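Endoglucanase (PDB 2FVG) is probably a metal-dependent aminopeptidase of the M42 family, using two divalent metal cations per subunit, despite its name. Local coordinates at residues L40-A45 and T189-V195; K94-K99 and D146-V151; T261-A266 and L325-L329. All coordinates share one frame; numbering follows the deposited sequence.

Contact 1: residues L40-A45 and T189-V195. With EDO (1,2-ethanediol), chain D.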
ATOM      1  N   LEU A  40      12.487  -6.690 -11.132  1.00 36.98           N
ATOM      2  CA  LEU A  40      12.488  -5.415 -10.384  1.00 35.60           C
ATOM      3  C   LEU A  40      12.163  -5.617  -8.902  1.00 35.95           C
ATOM      4  O   LEU A  40      12.455  -4.760  -8.058  1.00 36.31           O
ATOM      5  CB  LEU A  40      11.497  -4.438 -11.012  1.00 37.36           C
ATOM      6  CG  LEU A  40      11.707  -4.235 -12.509  1.00 33.22           C
ATOM      7  CD1 LEU A  40      10.439  -3.742 -13.178  1.00 42.58           C
ATOM      8  CD2 LEU A  40      12.913  -3.313 -12.780  1.00 42.71           C
ATOM      9  N   GLY A  41      11.556  -6.758  -8.583  1.00 33.56           N
ATOM     10  CA  GLY A  41      11.231  -7.071  -7.206  1.00 32.94           C
ATOM     11  C   GLY A  41       9.759  -7.241  -6.933  1.00 32.21           C
ATOM     12  O   GLY A  41       9.366  -7.461  -5.777  1.00 32.81           O
ATOM     13  N   ASN A  42       8.940  -7.102  -7.976  1.00 30.20           N
ATOM     14  CA  ASN A  42       7.501  -7.264  -7.844  1.00 31.08           C
ATOM     15  C   ASN A  42       7.213  -8.706  -7.536  1.00 31.18           C
ATOM     16  O   ASN A  42       7.836  -9.594  -8.119  1.00 34.31           O
ATOM     17  CB  ASN A  42       6.770  -6.934  -9.150  1.00 31.82           C
ATOM     18  CG  ASN A  42       6.940  -5.499  -9.578  1.00 31.66           C
ATOM     19  OD1 ASN A  42       6.739  -4.569  -8.797  1.00 34.98           O
ATOM     20  ND2 ASN A  42       7.297  -5.305 -10.837  1.00 29.46           N
ATOM     21  N   LEU A  43       6.247  -8.939  -6.661  1.00 30.62           N
ATOM     22  CA  LEU A  43       5.853 -10.296  -6.326  1.00 31.17           C
ATOM     23  C   LEU A  43       4.638 -10.586  -7.169  1.00 31.75           C
ATOM     24  O   LEU A  43       3.655  -9.868  -7.081  1.00 30.27           O
ATOM     25  CB  LEU A  43       5.519 -10.415  -4.840  1.00 30.56           C
ATOM     26  CG  LEU A  43       5.108 -11.802  -4.332  1.00 32.88           C
ATOM     27  CD1 LEU A  43       6.219 -12.816  -4.541  1.00 28.60           C
ATOM     28  CD2 LEU A  43       4.780 -11.681  -2.867  1.00 33.80           C
ATOM     29  N   ILE A  44       4.711 -11.643  -7.977  1.00 31.35           N
ATOM     30  CA  ILE A  44       3.646 -11.986  -8.903  1.00 31.36           C
ATOM     31  C   ILE A  44       3.080 -13.342  -8.549  1.00 32.25           C
ATOM     32  O   ILE A  44       3.778 -14.350  -8.593  1.00 31.63           O
ATOM     33  CB  ILE A  44       4.178 -11.984 -10.359  1.00 32.74           C
ATOM     34  CG1 ILE A  44       4.856 -10.643 -10.656  1.00 27.62           C
ATOM     35  CG2 ILE A  44       3.064 -12.329 -11.365  1.00 28.78           C
ATOM     36  CD1 ILE A  44       5.253 -10.463 -12.082  1.00 34.68           C
ATOM     37  N   ALA A  45       1.806 -13.350  -8.186  1.00 32.19           N
ATOM     38  CA  ALA A  45       1.134 -14.569  -7.788  1.00 34.56           C
ATOM     39  C   ALA A  45       0.087 -14.843  -8.819  1.00 36.18           C
ATOM     40  O   ALA A  45      -0.600 -13.918  -9.240  1.00 38.65           O
ATOM     41  CB  ALA A  45       0.498 -14.386  -6.424  1.00 32.98           C
ATOM     42  N   THR A 189      -5.910 -15.046 -13.072  1.00 26.37           N
ATOM     43  CA  THR A 189      -5.807 -13.796 -12.333  1.00 25.90           C
ATOM     44  C   THR A 189      -4.462 -13.679 -11.669  1.00 26.12           C
ATOM     45  O   THR A 189      -4.081 -14.544 -10.914  1.00 29.26           O
ATOM     46  CB  THR A 189      -6.945 -13.673 -11.289  1.00 23.93           C
ATOM     47  OG1 THR A 189      -8.199 -13.680 -11.973  1.00 30.03           O
ATOM     48  CG2 THR A 189      -6.829 -12.359 -10.489  1.00 26.05           C
ATOM     49  N   TYR A 190      -3.734 -12.622 -11.987  1.00 27.63           N
ATOM     50  CA  TYR A 190      -2.444 -12.360 -11.354  1.00 29.37           C
ATOM     51  C   TYR A 190      -2.615 -11.343 -10.226  1.00 30.23           C
ATOM     52  O   TYR A 190      -3.165 -10.262 -10.433  1.00 30.71           O
ATOM     53  CB  TYR A 190      -1.449 -11.810 -12.368  1.00 31.29           C
ATOM     54  CG  TYR A 190      -1.062 -12.808 -13.434  1.00 33.93           C
ATOM     55  CD1 TYR A 190      -1.830 -12.968 -14.579  1.00 31.47           C
ATOM     56  CD2 TYR A 190       0.085 -13.586 -13.295  1.00 32.34           C
ATOM     57  CE1 TYR A 190      -1.470 -13.897 -15.558  1.00 33.54           C
ATOM     58  CE2 TYR A 190       0.454 -14.505 -14.267  1.00 36.28           C
ATOM     59  CZ  TYR A 190      -0.327 -14.661 -15.392  1.00 34.21           C
ATOM     60  OH  TYR A 190       0.043 -15.595 -16.349  1.00 36.99           O
ATOM     61  N   PHE A 191      -2.201 -11.721  -9.027  1.00 28.27           N
ATOM     62  CA  PHE A 191      -2.202 -10.816  -7.890  1.00 29.43           C
ATOM     63  C   PHE A 191      -0.781 -10.292  -7.811  1.00 29.11           C
ATOM     64  O   PHE A 191       0.165 -11.048  -7.585  1.00 33.80           O
ATOM     65  CB  PHE A 191      -2.628 -11.538  -6.612  1.00 29.80           C
ATOM     66  CG  PHE A 191      -4.057 -11.969  -6.629  1.00 30.75           C
ATOM     67  CD1 PHE A 191      -4.432 -13.156  -7.237  1.00 35.36           C
ATOM     68  CD2 PHE A 191      -5.050 -11.155  -6.074  1.00 33.89           C
ATOM     69  CE1 PHE A 191      -5.773 -13.544  -7.262  1.00 36.79           C
ATOM     70  CE2 PHE A 191      -6.382 -11.539  -6.085  1.00 34.31           C
ATOM     71  CZ  PHE A 191      -6.745 -12.729  -6.679  1.00 36.31           C
ATOM     72  N   VAL A 192      -0.617  -8.998  -8.031  1.00 28.08           N
ATOM     73  CA  VAL A 192       0.724  -8.421  -8.050  1.00 26.03           C
ATOM     74  C   VAL A 192       0.958  -7.463  -6.880  1.00 26.77           C
ATOM     75  O   VAL A 192       0.116  -6.621  -6.591  1.00 26.54           O
ATOM     76  CB  VAL A 192       1.016  -7.767  -9.434  1.00 27.18           C
ATOM     77  CG1 VAL A 192       2.465  -7.215  -9.499  1.00 25.64           C
ATOM     78  CG2 VAL A 192       0.835  -8.817 -10.543  1.00 27.69           C
ATOM     79  N   PHE A 193       2.126  -7.582  -6.227  1.00 27.72           N
ATOM     80  CA  PHE A 193       2.471  -6.751  -5.083  1.00 22.34           C
ATOM     81  C   PHE A 193       3.712  -6.017  -5.571  1.00 23.65           C
ATOM     82  O   PHE A 193       4.775  -6.617  -5.770  1.00 23.04           O
ATOM     83  CB  PHE A 193       2.727  -7.620  -3.851  1.00 20.70           C
ATOM     84  CG  PHE A 193       1.539  -8.491  -3.469  1.00 14.37           C
ATOM     85  CD1 PHE A 193       1.313  -9.702  -4.102  1.00 18.36           C
ATOM     86  CD2 PHE A 193       0.662  -8.071  -2.472  1.00 13.64           C
ATOM     87  CE1 PHE A 193       0.152 -10.512  -3.749  1.00 22.18           C
ATOM     88  CE2 PHE A 193      -0.493  -8.863  -2.114  1.00 28.18           C
ATOM     89  CZ  PHE A 193      -0.721 -10.075  -2.757  1.00 21.02           C
ATOM     90  N   THR A 194       3.569  -4.715  -5.764  1.00 24.14           N
ATOM     91  CA  THR A 194       4.584  -3.970  -6.468  1.00 24.92           C
ATOM     92  C   THR A 194       5.590  -3.260  -5.590  1.00 25.36           C
ATOM     93  O   THR A 194       5.388  -3.051  -4.390  1.00 22.45           O
ATOM     94  CB  THR A 194       3.930  -2.937  -7.411  1.00 29.13           C
ATOM     95  OG1 THR A 194       3.299  -1.918  -6.631  1.00 32.27           O
ATOM     96  CG2 THR A 194       2.879  -3.594  -8.290  1.00 27.30           C
ATOM     97  N   VAL A 195       6.658  -2.823  -6.235  1.00 26.00           N
ATOM     98  CA  VAL A 195       7.726  -2.161  -5.562  1.00 26.15           C
ATOM     99  C   VAL A 195       7.972  -0.846  -6.297  1.00 31.28           C
ATOM    100  O   VAL A 195       7.455  -0.656  -7.390  1.00 32.69           O
ATOM    101  CB  VAL A 195       9.014  -3.035  -5.679  1.00 27.45           C
ATOM    102  CG1 VAL A 195       8.838  -4.361  -4.977  1.00 21.23           C
ATOM    103  CG2 VAL A 195       9.442  -3.248  -7.165  1.00 28.31           C
TER
HETATM  104  C1  EDO D 342       5.557  -2.105 -11.480  1.00 76.42           C
HETATM  105  O1  EDO D 342       6.612  -1.642 -10.624  1.00 70.54           O
HETATM  106  C2  EDO D 342       4.238  -1.423 -11.120  1.00 78.89           C
HETATM  107  O2  EDO D 342       3.151  -2.038 -11.827  1.00 80.57           O
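Leu40 meets Val195 through its backbone: its carbonyl O lies against Val195 CG2, while Gly41 O presses on the other methyl, CG1, at 3.2 Å. The two methyls of the valine thus meet two successive carbonyl oxygens of the turn that leads into the strand, and Gly41 O is also hydrogen-bonded by Arg21. Gly41 has a positive phi of 118°, at which a CB would jam against the preceding carbonyl O.

Asn42 carries the polar work. With CG anti to its carbonyl carbon (chi1 -63°), the amide reaches across to the residue just past the end of strand 187-194, where OD1 accepts from Val195 N at 3.1 Å, the donor standing nearly along the C=O axis but the N-H itself bent to 142°. ND2 is hydrogen-bonded to Asp38 OD2, so the amide is fixed at both ends. A leucine here would probably leave Val195 N without its acceptor and Asp38 OD2 without its amide donor.

From Leu43 the pairing is regular antiparallel sheet, part of the large mixed sheet at the heart of the metallopeptidase domain. Next to the asparagine's partner, Thr194 OG1 is hydrogen-bonded to ND1 of His61, a predicted zinc ligand, so the strand end probably helps to orient that histidine; a 1,2-ethanediol lies by Thr194 CG2, its C2 at 3.8 Å. Leu43 and Phe193 exchange two backbone hydrogen bonds, Leu43 N to Phe193 O and Phe193 N to Leu43 O, both 2.9 Å, and their side chains run side by side in the same direction; Leu43 O lies at the edge of the Phe193 ring, in its plane.

Ile44 faces the other side of the sheet, toward helix 205-211. Its CG2, anti to the backbone N, reaches Tyr190 CD2 at 3.8 Å and Val192 CG2 at 4.2 Å. Ala45 returns to the Leu43 face and closes a second bonded pair with Phe191, whose N reaches Ala45 O at 2.7 Å.

Contact 2: residues K94-K99 and D146-V151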
ATOM      1  N   LYS A  94       9.567  12.504  16.075  1.00 35.02           N
ATOM      2  CA  LYS A  94       9.080  11.236  15.497  1.00 33.09           C
ATOM      3  C   LYS A  94      10.047  10.080  15.716  1.00 32.09           C
ATOM      4  O   LYS A  94      11.262  10.259  15.612  1.00 29.88           O
ATOM      5  CB  LYS A  94       8.780  11.369  14.003  1.00 34.71           C
ATOM      6  CG  LYS A  94       7.307  11.534  13.621  1.00 32.20           C
ATOM      7  CD  LYS A  94       6.626  12.673  14.306  1.00 44.76           C
ATOM      8  CE  LYS A  94       5.176  12.747  13.870  1.00 50.78           C
ATOM      9  NZ  LYS A  94       4.501  13.895  14.528  1.00 54.62           N
ATOM     10  N   VAL A  95       9.499   8.901  16.026  1.00 29.12           N
ATOM     11  CA  VAL A  95      10.326   7.700  16.226  1.00 28.59           C
ATOM     12  C   VAL A  95      10.470   6.937  14.912  1.00 28.26           C
ATOM     13  O   VAL A  95       9.481   6.678  14.190  1.00 31.55           O
ATOM     14  CB  VAL A  95       9.788   6.755  17.329  1.00 30.98           C
ATOM     15  CG1 VAL A  95      10.808   5.661  17.631  1.00 28.86           C
ATOM     16  CG2 VAL A  95       9.506   7.530  18.609  1.00 34.23           C
ATOM     17  N   VAL A  96      11.699   6.538  14.629  1.00 25.84           N
ATOM     18  CA  VAL A  96      12.019   5.861  13.393  1.00 26.39           C
ATOM     19  C   VAL A  96      12.895   4.678  13.709  1.00 27.55           C
ATOM     20  O   VAL A  96      13.344   4.528  14.851  1.00 27.10           O
ATOM     21  CB  VAL A  96      12.791   6.790  12.443  1.00 25.97           C
ATOM     22  CG1 VAL A  96      11.884   7.893  11.886  1.00 24.46           C
ATOM     23  CG2 VAL A  96      14.018   7.377  13.134  1.00 27.49           C
ATOM     24  N   GLN A  97      13.155   3.839  12.715  1.00 26.31           N
ATOM     25  CA  GLN A  97      14.029   2.700  12.956  1.00 30.31           C
ATOM     26  C   GLN A  97      14.905   2.376  11.766  1.00 29.77           C
ATOM     27  O   GLN A  97      14.513   2.610  10.632  1.00 31.17           O
ATOM     28  CB  GLN A  97      13.238   1.456  13.315  1.00 32.23           C
ATOM     29  CG  GLN A  97      12.543   0.827  12.138  1.00 43.01           C
ATOM     30  CD  GLN A  97      12.610  -0.686  12.199  1.00 54.47           C
ATOM     31  OE1 GLN A  97      13.330  -1.319  11.410  1.00 58.91           O
ATOM     32  NE2 GLN A  97      11.921  -1.269  13.165  1.00 54.71           N
ATOM     33  N   VAL A  98      16.104   1.859  12.038  1.00 29.94           N
ATOM     34  CA  VAL A  98      17.047   1.464  10.997  1.00 29.23           C
ATOM     35  C   VAL A  98      17.539   0.106  11.456  1.00 30.46           C
ATOM     36  O   VAL A  98      18.068  -0.030  12.559  1.00 31.94           O
ATOM     37  CB  VAL A  98      18.216   2.470  10.843  1.00 30.53           C
ATOM     38  CG1 VAL A  98      19.235   2.004   9.785  1.00 27.19           C
ATOM     39  CG2 VAL A  98      17.698   3.819  10.448  1.00 33.52           C
ATOM     40  N   LYS A  99      17.343  -0.901  10.618  1.00 30.73           N
ATOM     41  CA  LYS A  99      17.686  -2.278  10.944  1.00 31.34           C
ATOM     42  C   LYS A  99      17.362  -2.631  12.393  1.00 31.42           C
ATOM     43  O   LYS A  99      18.240  -3.036  13.167  1.00 29.96           O
ATOM     44  CB  LYS A  99      19.131  -2.603  10.539  1.00 33.79           C
ATOM     45  CG  LYS A  99      19.306  -2.593   9.012  1.00 34.57           C
ATOM     46  CD  LYS A  99      20.697  -2.927   8.553  1.00 44.74           C
ATOM     47  CE  LYS A  99      21.705  -1.933   9.087  1.00 49.85           C
ATOM     48  NZ  LYS A  99      23.069  -2.115   8.490  1.00 56.98           N
ATOM     49  N   ASP A 146      21.342   2.905   4.446  1.00 30.74           N
ATOM     50  CA  ASP A 146      20.302   2.118   5.099  1.00 31.76           C
ATOM     51  C   ASP A 146      18.970   2.849   5.046  1.00 31.55           C
ATOM     52  O   ASP A 146      18.923   4.077   5.023  1.00 32.46           O
ATOM     53  CB  ASP A 146      20.648   1.777   6.558  1.00 30.21           C
ATOM     54  CG  ASP A 146      21.811   0.777   6.689  1.00 34.74           C
ATOM     55  OD1 ASP A 146      22.149   0.071   5.701  1.00 28.42           O
ATOM     56  OD2 ASP A 146      22.398   0.702   7.804  1.00 32.60           O
ATOM     57  N   TYR A 147      17.896   2.079   5.035  1.00 32.23           N
ATOM     58  CA  TYR A 147      16.551   2.632   4.995  1.00 33.18           C
ATOM     59  C   TYR A 147      15.972   2.821   6.396  1.00 32.23           C
ATOM     60  O   TYR A 147      16.072   1.943   7.267  1.00 29.98           O
ATOM     61  CB  TYR A 147      15.649   1.783   4.097  1.00 34.35           C
ATOM     62  CG  TYR A 147      15.991   1.955   2.638  1.00 36.95           C
ATOM     63  CD1 TYR A 147      15.340   2.914   1.865  1.00 39.41           C
ATOM     64  CD2 TYR A 147      16.994   1.191   2.035  1.00 45.82           C
ATOM     65  CE1 TYR A 147      15.671   3.108   0.514  1.00 46.90           C
ATOM     66  CE2 TYR A 147      17.339   1.375   0.678  1.00 44.58           C
ATOM     67  CZ  TYR A 147      16.671   2.338  -0.070  1.00 42.86           C
ATOM     68  OH  TYR A 147      16.985   2.529  -1.396  1.00 42.41           O
ATOM     69  N   VAL A 148      15.376   3.990   6.585  1.00 30.60           N
ATOM     70  CA  VAL A 148      14.797   4.414   7.846  1.00 28.29           C
ATOM     71  C   VAL A 148      13.291   4.438   7.714  1.00 27.43           C
ATOM     72  O   VAL A 148      12.765   5.087   6.825  1.00 26.14           O
ATOM     73  CB  VAL A 148      15.254   5.861   8.154  1.00 29.54           C
ATOM     74  CG1 VAL A 148      14.712   6.326   9.490  1.00 29.41           C
ATOM     75  CG2 VAL A 148      16.800   5.973   8.103  1.00 28.94           C
ATOM     76  N   SER A 149      12.577   3.717   8.568  1.00 27.49           N
ATOM     77  CA  SER A 149      11.128   3.785   8.483  1.00 29.61           C
ATOM     78  C   SER A 149      10.553   4.349   9.779  1.00 31.66           C
ATOM     79  O   SER A 149      11.235   4.381  10.806  1.00 30.89           O
ATOM     80  CB  SER A 149      10.545   2.420   8.159  1.00 29.42           C
ATOM     81  OG  SER A 149      10.860   1.491   9.159  1.00 33.43           O
ATOM     82  N   PHE A 150       9.315   4.833   9.721  1.00 30.45           N
ATOM     83  CA  PHE A 150       8.643   5.294  10.916  1.00 30.24           C
ATOM     84  C   PHE A 150       8.339   4.099  11.793  1.00 28.84           C
ATOM     85  O   PHE A 150       8.183   2.967  11.308  1.00 35.53           O
ATOM     86  CB  PHE A 150       7.326   5.990  10.589  1.00 27.98           C
ATOM     87  CG  PHE A 150       7.488   7.293   9.918  1.00 30.17           C
ATOM     88  CD1 PHE A 150       7.801   8.429  10.658  1.00 29.78           C
ATOM     89  CD2 PHE A 150       7.301   7.406   8.553  1.00 26.92           C
ATOM     90  CE1 PHE A 150       7.941   9.672  10.034  1.00 33.12           C
ATOM     91  CE2 PHE A 150       7.432   8.625   7.926  1.00 29.01           C
ATOM     92  CZ  PHE A 150       7.762   9.765   8.669  1.00 33.73           C
ATOM     93  N   VAL A 151       8.255   4.345  13.091  1.00 29.86           N
ATOM     94  CA  VAL A 151       7.869   3.304  14.027  1.00 31.69           C
ATOM     95  C   VAL A 151       6.435   3.620  14.436  1.00 33.27           C
ATOM     96  O   VAL A 151       6.094   4.773  14.731  1.00 30.07           O
ATOM     97  CB  VAL A 151       8.783   3.246  15.249  1.00 32.21           C
ATOM     98  CG1 VAL A 151       8.117   2.469  16.383  1.00 32.81           C
ATOM     99  CG2 VAL A 151      10.106   2.621  14.879  1.00 29.27           C
TER
HETATM  100  O   HOH W   1       6.985   7.424  14.269  1.00 49.62           O
HETATM  101  O   HOH W   2      16.837  -0.617   7.737  1.00 50.91           O
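Val148 and Val96 make the tight spot: CG1 of Val148, anti to the backbone N (chi1 -178°), packs against Val96 CB at 3.6 Å. The other branch of Val148, CG2, meets Val98 CG2 at a distance so short that its exact value is doubtful; the two methyls of Val148 thus touch Val96 and Val98 of the facing strand. Between them Gln97 and Ser149 form the antiparallel hydrogen-bonded pair, with Gln97 N to Ser149 O at 2.8 Å and Ser149 N to Gln97 O at 3.0 Å.

The ends are more hydrated. At one, Val151 N reaches Val95 O from above the carbonyl plane, and a water donates to both Val95 O and Val151 O. The other is the looser: a second water links Lys99 N to Tyr147 O, while exposed Lys99 bends at chi3 and puts NZ 3.0 Å from Asp146 OD2. That salt bridge has weak hydrogen-bond geometry, and the same oxygen also accepts from Ser143 N.

These are the two central strands of a six-stranded antiparallel sheet: strand 66-72 flanks 147-150, strand 101-107 flanks 95-98, and Ile128 of strand 126-129 packs on both Val96 and Val148.

Contact 3: residues T261-A266 and L325-L329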
ATOM      1  N   THR A 261     -19.240  -1.610 -14.515  1.00 29.64           N
ATOM      2  CA  THR A 261     -19.228  -3.012 -14.090  1.00 29.75           C
ATOM      3  C   THR A 261     -18.955  -3.103 -12.601  1.00 29.55           C
ATOM      4  O   THR A 261     -19.596  -3.886 -11.889  1.00 30.52           O
ATOM      5  CB  THR A 261     -18.158  -3.842 -14.850  1.00 29.89           C
ATOM      6  OG1 THR A 261     -18.488  -3.869 -16.237  1.00 28.15           O
ATOM      7  CG2 THR A 261     -18.087  -5.278 -14.334  1.00 27.98           C
ATOM      8  N   ILE A 262     -17.997  -2.311 -12.131  1.00 28.15           N
ATOM      9  CA  ILE A 262     -17.647  -2.305 -10.724  1.00 26.44           C
ATOM     10  C   ILE A 262     -18.828  -1.817  -9.873  1.00 26.60           C
ATOM     11  O   ILE A 262     -19.196  -2.435  -8.875  1.00 27.93           O
ATOM     12  CB  ILE A 262     -16.395  -1.460 -10.466  1.00 25.73           C
ATOM     13  CG1 ILE A 262     -15.203  -2.059 -11.213  1.00 30.15           C
ATOM     14  CG2 ILE A 262     -16.083  -1.440  -8.987  1.00 25.68           C
ATOM     15  CD1 ILE A 262     -13.910  -1.206 -11.138  1.00 24.88           C
ATOM     16  N   VAL A 263     -19.438  -0.724 -10.295  1.00 26.60           N
ATOM     17  CA  VAL A 263     -20.590  -0.164  -9.594  1.00 28.43           C
ATOM     18  C   VAL A 263     -21.760  -1.141  -9.575  1.00 27.40           C
ATOM     19  O   VAL A 263     -22.379  -1.354  -8.533  1.00 26.81           O
ATOM     20  CB  VAL A 263     -21.048   1.160 -10.246  1.00 28.96           C
ATOM     21  CG1 VAL A 263     -22.470   1.531  -9.798  1.00 31.40           C
ATOM     22  CG2 VAL A 263     -20.065   2.245  -9.947  1.00 28.02           C
ATOM     23  N   ASP A 264     -22.068  -1.726 -10.723  1.00 28.01           N
ATOM     24  CA  ASP A 264     -23.190  -2.670 -10.796  1.00 28.93           C
ATOM     25  C   ASP A 264     -22.921  -3.913  -9.940  1.00 28.89           C
ATOM     26  O   ASP A 264     -23.804  -4.382  -9.236  1.00 31.24           O
ATOM     27  CB  ASP A 264     -23.497  -3.005 -12.244  1.00 31.21           C
ATOM     28  CG  ASP A 264     -24.076  -1.812 -13.004  1.00 37.99           C
ATOM     29  OD1 ASP A 264     -24.197  -0.721 -12.403  1.00 42.70           O
ATOM     30  OD2 ASP A 264     -24.421  -1.961 -14.197  1.00 47.04           O
ATOM     31  N   THR A 265     -21.680  -4.399  -9.955  1.00 31.60           N
ATOM     32  CA  THR A 265     -21.263  -5.555  -9.151  1.00 30.21           C
ATOM     33  C   THR A 265     -21.498  -5.268  -7.674  1.00 31.42           C
ATOM     34  O   THR A 265     -21.983  -6.121  -6.927  1.00 33.03           O
ATOM     35  CB  THR A 265     -19.766  -5.870  -9.374  1.00 31.16           C
ATOM     36  OG1 THR A 265     -19.551  -6.218 -10.746  1.00 27.34           O
ATOM     37  CG2 THR A 265     -19.304  -7.020  -8.495  1.00 23.75           C
ATOM     38  N   ALA A 266     -21.136  -4.064  -7.257  1.00 32.52           N
ATOM     39  CA  ALA A 266     -21.354  -3.615  -5.889  1.00 32.86           C
ATOM     40  C   ALA A 266     -22.844  -3.597  -5.547  1.00 33.56           C
ATOM     41  O   ALA A 266     -23.261  -4.208  -4.555  1.00 32.77           O
ATOM     42  CB  ALA A 266     -20.765  -2.250  -5.702  1.00 33.44           C
ATOM     43  N   LEU A 325     -15.869  -6.977  -2.676  1.00 22.42           N
ATOM     44  CA  LEU A 325     -15.948  -6.468  -4.047  1.00 24.26           C
ATOM     45  C   LEU A 325     -14.872  -7.038  -4.979  1.00 23.64           C
ATOM     46  O   LEU A 325     -15.172  -7.419  -6.097  1.00 24.86           O
ATOM     47  CB  LEU A 325     -15.905  -4.931  -4.057  1.00 24.32           C
ATOM     48  CG  LEU A 325     -16.138  -4.199  -5.377  1.00 24.27           C
ATOM     49  CD1 LEU A 325     -17.452  -4.644  -6.051  1.00 21.54           C
ATOM     50  CD2 LEU A 325     -16.120  -2.698  -5.155  1.00 24.02           C
ATOM     51  N   ILE A 326     -13.629  -7.081  -4.525  1.00 22.90           N
ATOM     52  CA  ILE A 326     -12.543  -7.639  -5.314  1.00 22.66           C
ATOM     53  C   ILE A 326     -12.819  -9.133  -5.574  1.00 24.60           C
ATOM     54  O   ILE A 326     -12.626  -9.617  -6.681  1.00 28.40           O
ATOM     55  CB  ILE A 326     -11.167  -7.511  -4.579  1.00 23.54           C
ATOM     56  CG1 ILE A 326     -10.739  -6.045  -4.366  1.00 26.46           C
ATOM     57  CG2 ILE A 326     -10.075  -8.251  -5.334  1.00 19.55           C
ATOM     58  CD1 ILE A 326     -10.730  -5.208  -5.636  1.00 33.88           C
ATOM     59  N   LYS A 327     -13.297  -9.857  -4.568  1.00 22.62           N
ATOM     60  CA  LYS A 327     -13.522 -11.281  -4.744  1.00 21.59           C
ATOM     61  C   LYS A 327     -14.596 -11.568  -5.807  1.00 22.44           C
ATOM     62  O   LYS A 327     -14.412 -12.448  -6.649  1.00 21.19           O
ATOM     63  CB  LYS A 327     -13.852 -11.954  -3.419  1.00 21.59           C
ATOM     64  CG  LYS A 327     -13.839 -13.444  -3.520  1.00 16.45           C
ATOM     65  CD  LYS A 327     -14.241 -14.105  -2.234  1.00 24.10           C
ATOM     66  CE  LYS A 327     -14.160 -15.603  -2.414  1.00 24.92           C
ATOM     67  NZ  LYS A 327     -14.386 -16.347  -1.149  1.00 29.97           N
ATOM     68  N   VAL A 328     -15.694 -10.814  -5.771  1.00 22.76           N
ATOM     69  CA  VAL A 328     -16.780 -10.952  -6.747  1.00 21.94           C
ATOM     70  C   VAL A 328     -16.320 -10.539  -8.146  1.00 22.76           C
ATOM     71  O   VAL A 328     -16.624 -11.221  -9.111  1.00 24.62           O
ATOM     72  CB  VAL A 328     -18.044 -10.158  -6.358  1.00 21.19           C
ATOM     73  CG1 VAL A 328     -19.203 -10.510  -7.320  1.00 19.44           C
ATOM     74  CG2 VAL A 328     -18.456 -10.495  -4.938  1.00 23.89           C
ATOM     75  N   LEU A 329     -15.547  -9.458  -8.264  1.00 25.05           N
ATOM     76  CA  LEU A 329     -15.038  -9.054  -9.585  1.00 23.98           C
ATOM     77  C   LEU A 329     -14.173 -10.148 -10.216  1.00 26.56           C
ATOM     78  O   LEU A 329     -14.227 -10.366 -11.433  1.00 26.10           O
ATOM     79  CB  LEU A 329     -14.284  -7.734  -9.517  1.00 22.85           C
ATOM     80  CG  LEU A 329     -15.184  -6.536  -9.232  1.00 21.77           C
ATOM     81  CD1 LEU A 329     -14.365  -5.328  -8.850  1.00 23.90           C
ATOM     82  CD2 LEU A 329     -16.048  -6.256 -10.446  1.00 17.51           C
TER
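Leu329, Thr265 and Leu325 bury the most surface where helix 256-268 crosses helix 316-332, the axes of the short segments approaching to 10.1 Å, at 109°. This is helix-on-helix packing over the central sheet of an alpha/beta metallopeptidase fold; Ile300 of strand 297-306 touches Ile262, Leu325 and Leu329 and so lies beneath the crossing.

Thr265 points into the other helix. Its side chain and that of Val328 run past each other in opposite directions, Thr265 CG2, anti to the backbone N, meeting Val328 CG1 at 3.7 Å; the same methyl also touches the two leucines. Leu329 approaches obliquely, laying CD2 against Thr265 OG1 at 3.5 Å and sending CD1 to Ile262 CG1. Leu325 extends with CG anti to its backbone N (chi1 -173°), which carries CD1 in beside Thr265 CG2 and the Ala266 CB, while CD2 meets Ile262 CG2 at 4.0 Å, the two side chains crossing at about a right angle.

No hydrogen bond joins the two segments. Thr265 OG1 donates within its own helix, to Thr261 O at 2.6 Å, and that oxygen also takes Thr265 N, the two donors arriving from opposite faces of the carbonyl plane.

Overall arrangement
Contacts 1 and 3 are buried and both belong to the body built round the large mixed sheet: contact 1 joins two strands within it, whereas contact 3 packs two helices over another part; the centres of contacts 1 and 3 are about 22 Å apart. Contact 2 lies in the separate six-stranded antiparallel sheet, about 38 Å between centres from contact 3 and on the opposite side of the chain's centre, and is only partly buried. The chemistry follows. Both strand pairs rest on backbone hydrogen bonds, but contact 1 adds a buried amide, beside a threonine bonded to a predicted zinc ligand, while contact 2 adds waters and a salt bridge at its ends. Contact 3 has no hydrogen bond between its segments and is mainly apolar.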